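Local coordinates for protein apoptosis regulator ced-9 (Caenorhabditis elegans, PDB 1OHU) that restrains programmed cell death by sequestering the caspase activator CED-4 until the protein EGL-1 binds it and releases CED-4, at residues 8-13 against 43-48; 18-23 against 106-111; 47-52 against 152-157. The protein carries 3 engineered substitutions. All coordinates share one frame; numbering follows the deposited sequence.

Interaction 1 of 3, residues 8-13 against 43-48; sequences EPRLDI and QPEHEM
Arg10 reaches from the loop ahead of helix 13-27 to the first turn of helix 44-71, where its guanidinium meets Glu45 and Gln43 edge-on. Gripping the carboxylate end-on, Arg10 NH2 bonds to Glu45 OE1 at 3.0 Å, nearly straight at 176°. Arg10 NH1 bonds to Glu45 OE2, also at 3.0 Å. Both oxygens are met from above the carboxylate plane, turned 48° from the guanidinium. Arg10 NH1 gives a further bond, 2.7 Å, to Gln43 OE1, landing on a lone pair in the amide plane. A bend at chi3 (67°) sets Arg10 NE off the extended line. Gln43 holds the N-cap position, its O taking the N-H groups of His46 and Glu47, and a bond from NE2 to Gly41 O fixes the amide with OE1 facing Arg10.

The close-packed side belongs to Leu11, whose CD2 lies over one face of the guanidinium, offset toward the rim, and 3.7 Å from Glu45 CD; Trp154 and Phe16 also touch this leucine. The looser margin holds exposed Pro44, whose CD stays 4.2 Å from Arg10 NH1, and partly exposed Glu8, whose OE2 makes a long salt bridge (3.6 Å) with Arg10 NE. This Glu8–Arg10–Glu45 network joins the segment leading into the predicted BH4 helix to the start of helix 44-71. Flanked by two carboxylates and an amide oxygen, the guanidinium should stay charged, which would favour ionised Glu45 despite its burial.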
loop_
_atom_site.group_PDB
_atom_site.type_symbol
_atom_site.label_atom_id
_atom_site.label_comp_id
_atom_site.label_asym_id
_atom_site.label_seq_id
_atom_site.Cartn_x
_atom_site.Cartn_y
_atom_site.Cartn_z
ATOM N N GLU A 8 -1.679 -13.472 -12.340
ATOM C CA GLU A 8 -0.558 -13.286 -13.257
ATOM C C GLU A 8 0.668 -12.922 -12.433
ATOM O O GLU A 8 0.564 -12.200 -11.441
ATOM C CB GLU A 8 -0.833 -12.152 -14.250
ATOM C CG GLU A 8 -2.017 -12.364 -15.175
ATOM C CD GLU A 8 -2.151 -11.259 -16.216
ATOM O OE1 GLU A 8 -3.146 -11.269 -16.971
ATOM O OE2 GLU A 8 -1.263 -10.382 -16.286
ATOM N N PRO A 9 1.849 -13.409 -12.837
ATOM C CA PRO A 9 3.079 -13.105 -12.102
ATOM C C PRO A 9 3.404 -11.622 -12.241
ATOM O O PRO A 9 4.074 -11.035 -11.392
ATOM C CB PRO A 9 4.109 -13.982 -12.798
ATOM C CG PRO A 9 3.645 -13.935 -14.229
ATOM C CD PRO A 9 2.149 -14.148 -14.077
ATOM N N ARG A 10 2.911 -11.031 -13.327
ATOM C CA ARG A 10 3.125 -9.620 -13.635
ATOM C C ARG A 10 2.455 -8.712 -12.603
ATOM O O ARG A 10 2.912 -7.594 -12.360
ATOM C CB ARG A 10 2.563 -9.309 -15.028
ATOM C CG ARG A 10 3.016 -7.985 -15.617
ATOM C CD ARG A 10 2.388 -7.748 -16.987
ATOM N NE ARG A 10 0.942 -7.545 -16.899
ATOM C CZ ARG A 10 0.373 -6.415 -16.495
ATOM N NH1 ARG A 10 1.129 -5.381 -16.151
ATOM N NH2 ARG A 10 -0.948 -6.320 -16.418
ATOM N N LEU A 11 1.376 -9.202 -11.997
ATOM C CA LEU A 11 0.637 -8.425 -11.012
ATOM C C LEU A 11 0.737 -8.940 -9.577
ATOM O O LEU A 11 -0.115 -8.622 -8.747
ATOM C CB LEU A 11 -0.839 -8.348 -11.416
ATOM C CG LEU A 11 -1.123 -7.739 -12.790
ATOM C CD1 LEU A 11 -2.622 -7.752 -13.057
ATOM C CD2 LEU A 11 -0.582 -6.319 -12.846
ATOM N N ASP A 12 1.761 -9.735 -9.276
ATOM C CA ASP A 12 1.901 -10.244 -7.915
ATOM C C ASP A 12 1.802 -9.068 -6.961
ATOM O O ASP A 12 2.339 -7.994 -7.228
ATOM C CB ASP A 12 3.244 -10.951 -7.713
ATOM C CG ASP A 12 3.316 -12.277 -8.439
ATOM O OD1 ASP A 12 2.330 -13.043 -8.379
ATOM O OD2 ASP A 12 4.360 -12.559 -9.063
ATOM N N ILE A 13 1.103 -9.274 -5.854
ATOM C CA ILE A 13 0.931 -8.228 -4.868
ATOM C C ILE A 13 2.261 -7.626 -4.408
ATOM O O ILE A 13 2.354 -6.420 -4.211
ATOM C CB ILE A 13 0.111 -8.757 -3.658
ATOM C CG1 ILE A 13 -1.274 -8.104 -3.666
ATOM C CG2 ILE A 13 0.833 -8.508 -2.343
ATOM C CD1 ILE A 13 -1.260 -6.588 -3.739
ATOM N N GLN A 43 5.175 -1.771 -13.453
ATOM C CA GLN A 43 4.004 -2.059 -14.263
ATOM C C GLN A 43 3.092 -0.842 -14.245
ATOM O O GLN A 43 3.071 -0.089 -13.270
ATOM C CB GLN A 43 3.247 -3.272 -13.703
ATOM C CG GLN A 43 4.052 -4.559 -13.689
ATOM C CD GLN A 43 4.602 -4.899 -15.058
ATOM O OE1 GLN A 43 3.849 -5.051 -16.016
ATOM N NE2 GLN A 43 5.920 -5.016 -15.158
ATOM N N PRO A 44 2.330 -0.625 -15.327
ATOM C CA PRO A 44 1.434 0.534 -15.348
ATOM C C PRO A 44 0.456 0.512 -14.172
ATOM O O PRO A 44 0.019 1.562 -13.702
ATOM C CB PRO A 44 0.747 0.421 -16.717
ATOM C CG PRO A 44 0.859 -1.042 -17.055
ATOM C CD PRO A 44 2.243 -1.385 -16.586
ATOM N N GLU A 45 0.123 -0.685 -13.694
ATOM C CA GLU A 45 -0.780 -0.814 -12.557
ATOM C C GLU A 45 -0.091 -0.308 -11.292
ATOM O O GLU A 45 -0.759 0.079 -10.331
ATOM C CB GLU A 45 -1.215 -2.267 -12.351
ATOM C CG GLU A 45 -2.162 -2.815 -13.413
ATOM C CD GLU A 45 -1.448 -3.235 -14.688
ATOM O OE1 GLU A 45 -2.132 -3.726 -15.611
ATOM O OE2 GLU A 45 -0.210 -3.080 -14.769
ATOM N N HIS A 46 1.241 -0.325 -11.294
ATOM C CA HIS A 46 2.020 0.163 -10.157
ATOM C C HIS A 46 1.910 1.683 -10.155
ATOM O O HIS A 46 1.651 2.307 -9.125
ATOM C CB HIS A 46 3.509 -0.193 -10.291
ATOM C CG HIS A 46 3.808 -1.657 -10.218
ATOM N ND1 HIS A 46 2.975 -2.563 -9.601
ATOM C CD2 HIS A 46 4.891 -2.360 -10.627
ATOM C CE1 HIS A 46 3.532 -3.761 -9.629
ATOM N NE2 HIS A 46 4.695 -3.664 -10.245
ATOM N N GLU A 47 2.126 2.266 -11.329
ATOM C CA GLU A 47 2.070 3.709 -11.498
ATOM C C GLU A 47 0.692 4.269 -11.179
ATOM O O GLU A 47 0.558 5.441 -10.823
ATOM C CB GLU A 47 2.507 4.076 -12.917
ATOM C CG GLU A 47 4.021 4.195 -13.047
ATOM C CD GLU A 47 4.519 4.045 -14.472
ATOM O OE1 GLU A 47 3.954 4.689 -15.384
ATOM O OE2 GLU A 47 5.493 3.288 -14.680
HETATM N N MSE A 48 -0.329 3.426 -11.290
HETATM C CA MSE A 48 -1.686 3.850 -10.973
HETATM C C MSE A 48 -1.880 3.715 -9.471
HETATM O O MSE A 48 -2.711 4.405 -8.880
HETATM C CB MSE A 48 -2.713 2.987 -11.709
HETATM C CG MSE A 48 -4.178 3.308 -11.384
HETATM SE SE MSE A 48 -4.756 5.138 -11.768
HETATM C CE MSE A 48 -3.346 5.710 -12.964
#

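Interaction 2 of 3, residues 18-23 against 106-111; sequences VDYFTH and GLISFG
Tyr20 lays its ring beside Ile108 and Ser109 where helix 13-27, carrying the predicted BH4 motif, crosses helix 101-118, which overlaps the predicted BH1 motif. The short segments run in broadly the same direction, at -39°, with their axes 9.3 Å apart. Tyr20 CB points toward the facing helix, and CG, anti to the backbone N (chi1 -171°), continues that way to lie 3.5 Å from Ile108 CG2. This touching branch of Ile108 is the one anti to its own backbone N. The ring also approaches backbone obliquely: Tyr20 CD2 is 3.3 Å from Ile108 O, and Tyr20 CE2 is 3.5 Å from Ser109 CA.

Phe21, with CG beside its backbone N (chi1 -87°), meets Gly111: Phe21 CE1 is 3.5 Å from Gly111 C, and Gly111 O sits over one face, offset toward the rim. Glycine fits because a CB there would come to 2.9 Å from Phe21 CE1, a clash. A water in the plane of the Tyr20 ring accepts from Tyr20 OH at 2.5 Å and donates to Ser109 O, while Ser109 OG is bonded to Gly53 O. The interface is thus mainly apolar, its one tyrosine hydroxyl accommodated through a water tied to the facing helix's backbone.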
loop_
_atom_site.group_PDB
_atom_site.type_symbol
_atom_site.label_atom_id
_atom_site.label_comp_id
_atom_site.label_asym_id
_atom_site.label_seq_id
_atom_site.Cartn_x
_atom_site.Cartn_y
_atom_site.Cartn_z
ATOM N N VAL A 18 6.203 -3.328 -3.002
ATOM C CA VAL A 18 7.581 -2.886 -3.160
ATOM C C VAL A 18 7.680 -1.572 -3.920
ATOM O O VAL A 18 8.370 -0.649 -3.490
ATOM C CB VAL A 18 8.431 -3.916 -3.921
ATOM C CG1 VAL A 18 9.795 -3.316 -4.263
ATOM C CG2 VAL A 18 8.606 -5.152 -3.078
ATOM N N ASP A 19 6.998 -1.494 -5.058
ATOM C CA ASP A 19 7.045 -0.283 -5.859
ATOM C C ASP A 19 6.465 0.908 -5.130
ATOM O O ASP A 19 6.949 2.029 -5.286
ATOM C CB ASP A 19 6.298 -0.474 -7.179
ATOM C CG ASP A 19 6.378 0.758 -8.063
ATOM O OD1 ASP A 19 5.474 1.618 -7.985
ATOM O OD2 ASP A 19 7.365 0.877 -8.819
ATOM N N TYR A 20 5.418 0.683 -4.344
ATOM C CA TYR A 20 4.815 1.799 -3.636
ATOM C C TYR A 20 5.692 2.228 -2.457
ATOM O O TYR A 20 5.894 3.424 -2.228
ATOM C CB TYR A 20 3.410 1.460 -3.140
ATOM C CG TYR A 20 2.717 2.694 -2.600
ATOM C CD1 TYR A 20 2.224 3.669 -3.464
ATOM C CD2 TYR A 20 2.651 2.937 -1.230
ATOM C CE1 TYR A 20 1.691 4.862 -2.980
ATOM C CE2 TYR A 20 2.121 4.124 -0.734
ATOM C CZ TYR A 20 1.647 5.086 -1.619
ATOM O OH TYR A 20 1.169 6.281 -1.147
ATOM N N PHE A 21 6.211 1.255 -1.714
ATOM C CA PHE A 21 7.080 1.552 -0.580
ATOM C C PHE A 21 8.271 2.365 -1.089
ATOM O O PHE A 21 8.588 3.423 -0.557
ATOM C CB PHE A 21 7.568 0.248 0.070
ATOM C CG PHE A 21 6.627 -0.318 1.120
ATOM C CD1 PHE A 21 5.246 -0.291 0.937
ATOM C CD2 PHE A 21 7.135 -0.928 2.273
ATOM C CE1 PHE A 21 4.382 -0.862 1.884
ATOM C CE2 PHE A 21 6.285 -1.500 3.221
ATOM C CZ PHE A 21 4.902 -1.466 3.024
ATOM N N THR A 22 8.919 1.869 -2.136
ATOM C CA THR A 22 10.067 2.555 -2.717
ATOM C C THR A 22 9.733 4.004 -3.099
ATOM O O THR A 22 10.486 4.929 -2.793
ATOM C CB THR A 22 10.554 1.806 -3.964
ATOM O OG1 THR A 22 10.897 0.465 -3.601
ATOM C CG2 THR A 22 11.758 2.487 -4.562
ATOM N N HIS A 23 8.595 4.188 -3.758
ATOM C CA HIS A 23 8.150 5.503 -4.196
ATOM C C HIS A 23 7.802 6.434 -3.037
ATOM O O HIS A 23 8.191 7.603 -3.030
ATOM C CB HIS A 23 6.939 5.356 -5.115
ATOM C CG HIS A 23 6.251 6.650 -5.412
ATOM N ND1 HIS A 23 6.809 7.623 -6.214
ATOM C CD2 HIS A 23 5.071 7.150 -4.974
ATOM C CE1 HIS A 23 6.001 8.668 -6.257
ATOM N NE2 HIS A 23 4.940 8.407 -5.512
ATOM N N GLY A 106 -5.799 1.683 0.633
ATOM C CA GLY A 106 -5.508 2.190 1.960
ATOM C C GLY A 106 -4.414 1.412 2.652
ATOM O O GLY A 106 -3.561 1.996 3.319
ATOM N N LEU A 107 -4.432 0.089 2.500
ATOM C CA LEU A 107 -3.415 -0.757 3.125
ATOM C C LEU A 107 -2.020 -0.486 2.560
ATOM O O LEU A 107 -1.046 -0.389 3.312
ATOM C CB LEU A 107 -3.771 -2.237 2.944
ATOM C CG LEU A 107 -5.022 -2.715 3.682
ATOM C CD1 LEU A 107 -5.302 -4.163 3.331
ATOM C CD2 LEU A 107 -4.829 -2.558 5.173
ATOM N N ILE A 108 -1.927 -0.372 1.237
ATOM C CA ILE A 108 -0.647 -0.103 0.593
ATOM C C ILE A 108 -0.203 1.323 0.931
ATOM O O ILE A 108 0.953 1.555 1.287
ATOM C CB ILE A 108 -0.744 -0.266 -0.945
ATOM C CG1 ILE A 108 -1.009 -1.733 -1.295
ATOM C CG2 ILE A 108 0.543 0.197 -1.603
ATOM C CD1 ILE A 108 -1.036 -2.027 -2.785
ATOM N N SER A 109 -1.139 2.266 0.834
ATOM C CA SER A 109 -0.857 3.661 1.134
ATOM C C SER A 109 -0.333 3.800 2.564
ATOM O O SER A 109 0.676 4.469 2.808
ATOM C CB SER A 109 -2.124 4.511 0.973
ATOM O OG SER A 109 -1.821 5.890 1.130
ATOM N N PHE A 110 -1.023 3.166 3.504
ATOM C CA PHE A 110 -0.632 3.221 4.907
ATOM C C PHE A 110 0.735 2.577 5.114
ATOM O O PHE A 110 1.555 3.084 5.870
ATOM C CB PHE A 110 -1.663 2.506 5.775
ATOM C CG PHE A 110 -1.318 2.507 7.237
ATOM C CD1 PHE A 110 -1.172 3.708 7.923
ATOM C CD2 PHE A 110 -1.094 1.312 7.916
ATOM C CE1 PHE A 110 -0.800 3.720 9.270
ATOM C CE2 PHE A 110 -0.725 1.312 9.256
ATOM C CZ PHE A 110 -0.576 2.518 9.937
ATOM N N GLY A 111 0.961 1.449 4.444
ATOM C CA GLY A 111 2.232 0.751 4.559
ATOM C C GLY A 111 3.354 1.651 4.086
ATOM O O GLY A 111 4.368 1.797 4.765
HETATM O O HOH W 1 1.303 6.568 1.357
#

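Interaction 3 of 3, residues 47-52 against 152-157; sequences EMMRVM and RSWDDF
Phe157 points its ring tip between three selenomethionines, Met48, Met49 and Met52, on helix 44-71. Its CG is anti to the backbone N (chi1 169°), and the end of the ring approaches that helix. Met49 comes in at about a right angle, bringing its terminal CE to 3.9 Å from Phe157 CZ. Met48 crosses obliquely and touches with the middle of its chain, CG lying 3.9 Å from Phe157 CE2. Met52 is the more distant neighbour, with CG 4.4 Å from Phe157 CZ.

The other large ring, Trp154, comes from the same first turn, three residues earlier. Trp154 CZ3 stands 3.8 Å above the plane of Phe157, over the ring centre, while the indole's outer edge meets Met49 CE, 4.1 Å from Trp154 CZ3. The same methyl therefore touches both aromatics. Phe16 stacks on the indole and Trp147 meets it edge-to-face. At the start of helix 154-172, within the inferred BH2 motif, Ser153 is the N-cap, its OG taking a weak 3.3 Å bond from Asp156 N. Long, unbranched methionines can bend to follow aromatic surfaces, as here at chi2 and chi3 of Met48 and Met49. With no hydrogen bond between the segments, cohesion probably rests on dispersion and the burial of apolar surface.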
loop_
_atom_site.group_PDB
_atom_site.type_symbol
_atom_site.label_atom_id
_atom_site.label_comp_id
_atom_site.label_asym_id
_atom_site.label_seq_id
_atom_site.Cartn_x
_atom_site.Cartn_y
_atom_site.Cartn_z
ATOM N N GLU A 47 2.126 2.266 -11.329
ATOM C CA GLU A 47 2.070 3.709 -11.498
ATOM C C GLU A 47 0.692 4.269 -11.179
ATOM O O GLU A 47 0.558 5.441 -10.823
ATOM C CB GLU A 47 2.507 4.076 -12.917
ATOM C CG GLU A 47 4.021 4.195 -13.047
ATOM C CD GLU A 47 4.519 4.045 -14.472
ATOM O OE1 GLU A 47 3.954 4.689 -15.384
ATOM O OE2 GLU A 47 5.493 3.288 -14.680
HETATM N N MSE A 48 -0.329 3.426 -11.290
HETATM C CA MSE A 48 -1.686 3.850 -10.973
HETATM C C MSE A 48 -1.880 3.715 -9.471
HETATM O O MSE A 48 -2.711 4.405 -8.880
HETATM C CB MSE A 48 -2.713 2.987 -11.709
HETATM C CG MSE A 48 -4.178 3.308 -11.384
HETATM SE SE MSE A 48 -4.756 5.138 -11.768
HETATM C CE MSE A 48 -3.346 5.710 -12.964
HETATM N N MSE A 49 -1.109 2.819 -8.857
HETATM C CA MSE A 49 -1.196 2.606 -7.415
HETATM C C MSE A 49 -0.466 3.724 -6.683
HETATM O O MSE A 49 -0.777 4.023 -5.529
HETATM C CB MSE A 49 -0.593 1.251 -7.028
HETATM C CG MSE A 49 -0.639 0.939 -5.536
HETATM SE SE MSE A 49 -2.420 0.919 -4.789
HETATM C CE MSE A 49 -3.003 -0.811 -5.415
ATOM N N ARG A 50 0.500 4.345 -7.356
ATOM C CA ARG A 50 1.253 5.443 -6.763
ATOM C C ARG A 50 0.351 6.649 -6.596
ATOM O O ARG A 50 0.409 7.342 -5.582
ATOM C CB ARG A 50 2.440 5.841 -7.638
ATOM C CG ARG A 50 3.513 4.779 -7.788
ATOM C CD ARG A 50 4.659 5.294 -8.657
ATOM N NE ARG A 50 5.615 4.246 -8.980
ATOM C CZ ARG A 50 6.724 4.436 -9.688
ATOM N NH1 ARG A 50 7.016 5.642 -10.151
ATOM N NH2 ARG A 50 7.545 3.422 -9.927
ATOM N N VAL A 51 -0.480 6.905 -7.602
ATOM C CA VAL A 51 -1.398 8.035 -7.557
ATOM C C VAL A 51 -2.482 7.782 -6.528
ATOM O O VAL A 51 -2.774 8.636 -5.696
ATOM C CB VAL A 51 -2.076 8.272 -8.926
ATOM C CG1 VAL A 51 -3.117 9.379 -8.807
ATOM C CG2 VAL A 51 -1.030 8.638 -9.967
HETATM N N MSE A 52 -3.077 6.599 -6.595
HETATM C CA MSE A 52 -4.139 6.221 -5.678
HETATM C C MSE A 52 -3.695 6.295 -4.217
HETATM O O MSE A 52 -4.471 6.699 -3.346
HETATM C CB MSE A 52 -4.628 4.814 -6.017
HETATM C CG MSE A 52 -5.275 4.716 -7.400
HETATM SE SE MSE A 52 -6.942 5.712 -7.523
HETATM C CE MSE A 52 -8.136 4.209 -7.606
ATOM N N ARG A 152 -14.407 -8.326 -8.370
ATOM C CA ARG A 152 -13.394 -7.308 -8.639
ATOM C C ARG A 152 -12.176 -7.908 -9.336
ATOM O O ARG A 152 -12.010 -9.129 -9.390
ATOM C CB ARG A 152 -12.961 -6.589 -7.351
ATOM C CG ARG A 152 -13.580 -7.111 -6.068
ATOM C CD ARG A 152 -14.054 -5.958 -5.194
ATOM N NE ARG A 152 -14.479 -6.412 -3.875
ATOM C CZ ARG A 152 -15.217 -5.692 -3.034
ATOM N NH1 ARG A 152 -15.623 -4.475 -3.379
ATOM N NH2 ARG A 152 -15.542 -6.186 -1.842
ATOM N N SER A 153 -11.334 -7.038 -9.884
ATOM C CA SER A 153 -10.132 -7.460 -10.585
ATOM C C SER A 153 -9.239 -6.246 -10.805
ATOM O O SER A 153 -9.612 -5.124 -10.459
ATOM C CB SER A 153 -10.499 -8.085 -11.937
ATOM O OG SER A 153 -11.132 -7.143 -12.786
ATOM N N TRP A 154 -8.060 -6.470 -11.376
ATOM C CA TRP A 154 -7.128 -5.382 -11.638
ATOM C C TRP A 154 -7.569 -4.525 -12.818
ATOM O O TRP A 154 -7.266 -3.333 -12.871
ATOM C CB TRP A 154 -5.722 -5.931 -11.888
ATOM C CG TRP A 154 -5.030 -6.369 -10.632
ATOM C CD1 TRP A 154 -4.672 -7.640 -10.291
ATOM C CD2 TRP A 154 -4.632 -5.533 -9.535
ATOM N NE1 TRP A 154 -4.078 -7.650 -9.051
ATOM C CE2 TRP A 154 -4.040 -6.370 -8.565
ATOM C CE3 TRP A 154 -4.720 -4.157 -9.279
ATOM C CZ2 TRP A 154 -3.537 -5.876 -7.353
ATOM C CZ3 TRP A 154 -4.219 -3.666 -8.070
ATOM C CH2 TRP A 154 -3.636 -4.525 -7.126
ATOM N N ASP A 155 -8.278 -5.133 -13.763
ATOM C CA ASP A 155 -8.764 -4.415 -14.936
ATOM C C ASP A 155 -9.840 -3.454 -14.466
ATOM O O ASP A 155 -9.828 -2.267 -14.797
ATOM C CB ASP A 155 -9.347 -5.402 -15.942
ATOM C CG ASP A 155 -8.354 -6.477 -16.331
ATOM O OD1 ASP A 155 -7.358 -6.147 -17.015
ATOM O OD2 ASP A 155 -8.563 -7.650 -15.945
ATOM N N ASP A 156 -10.770 -3.983 -13.681
ATOM C CA ASP A 156 -11.855 -3.188 -13.128
ATOM C C ASP A 156 -11.216 -2.084 -12.279
ATOM O O ASP A 156 -11.748 -0.978 -12.163
ATOM C CB ASP A 156 -12.747 -4.080 -12.264
ATOM C CG ASP A 156 -14.104 -3.475 -12.009
ATOM O OD1 ASP A 156 -14.175 -2.398 -11.380
ATOM O OD2 ASP A 156 -15.106 -4.081 -12.442
ATOM N N PHE A 157 -10.060 -2.402 -11.700
ATOM C CA PHE A 157 -9.307 -1.471 -10.863
ATOM C C PHE A 157 -8.851 -0.258 -11.665
ATOM O O PHE A 157 -9.073 0.884 -11.261
ATOM C CB PHE A 157 -8.083 -2.184 -10.268
ATOM C CG PHE A 157 -7.095 -1.260 -9.600
ATOM C CD1 PHE A 157 -7.364 -0.706 -8.354
ATOM C CD2 PHE A 157 -5.887 -0.950 -10.222
ATOM C CE1 PHE A 157 -6.443 0.143 -7.735
ATOM C CE2 PHE A 157 -4.963 -0.103 -9.613
ATOM C CZ PHE A 157 -5.241 0.444 -8.367
#

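Overall arrangement
Interaction 2 lies near the centre of the chain, whereas interactions 1 and 3 sit farther out, their centres about 8 Å apart and on the same side. Interactions 1 and 3 share helix 44-71: its opening turn receives the charged loop, and the next turns receive helix 154-172. Interaction 2 pairs helix 13-27 with helix 101-118, yet Met49 also packs on Ile108. Asp19 ties helix 13-27 to helix 44-71, packing on His46 of interaction 1 and forming a salt bridge with Arg50. Chemistry follows position: ionic, largely buried but with an exposed margin at 8-13 with 43-48, mainly apolar with one bridging water at 18-23 with 106-111, wholly apolar at 47-52 with 152-157.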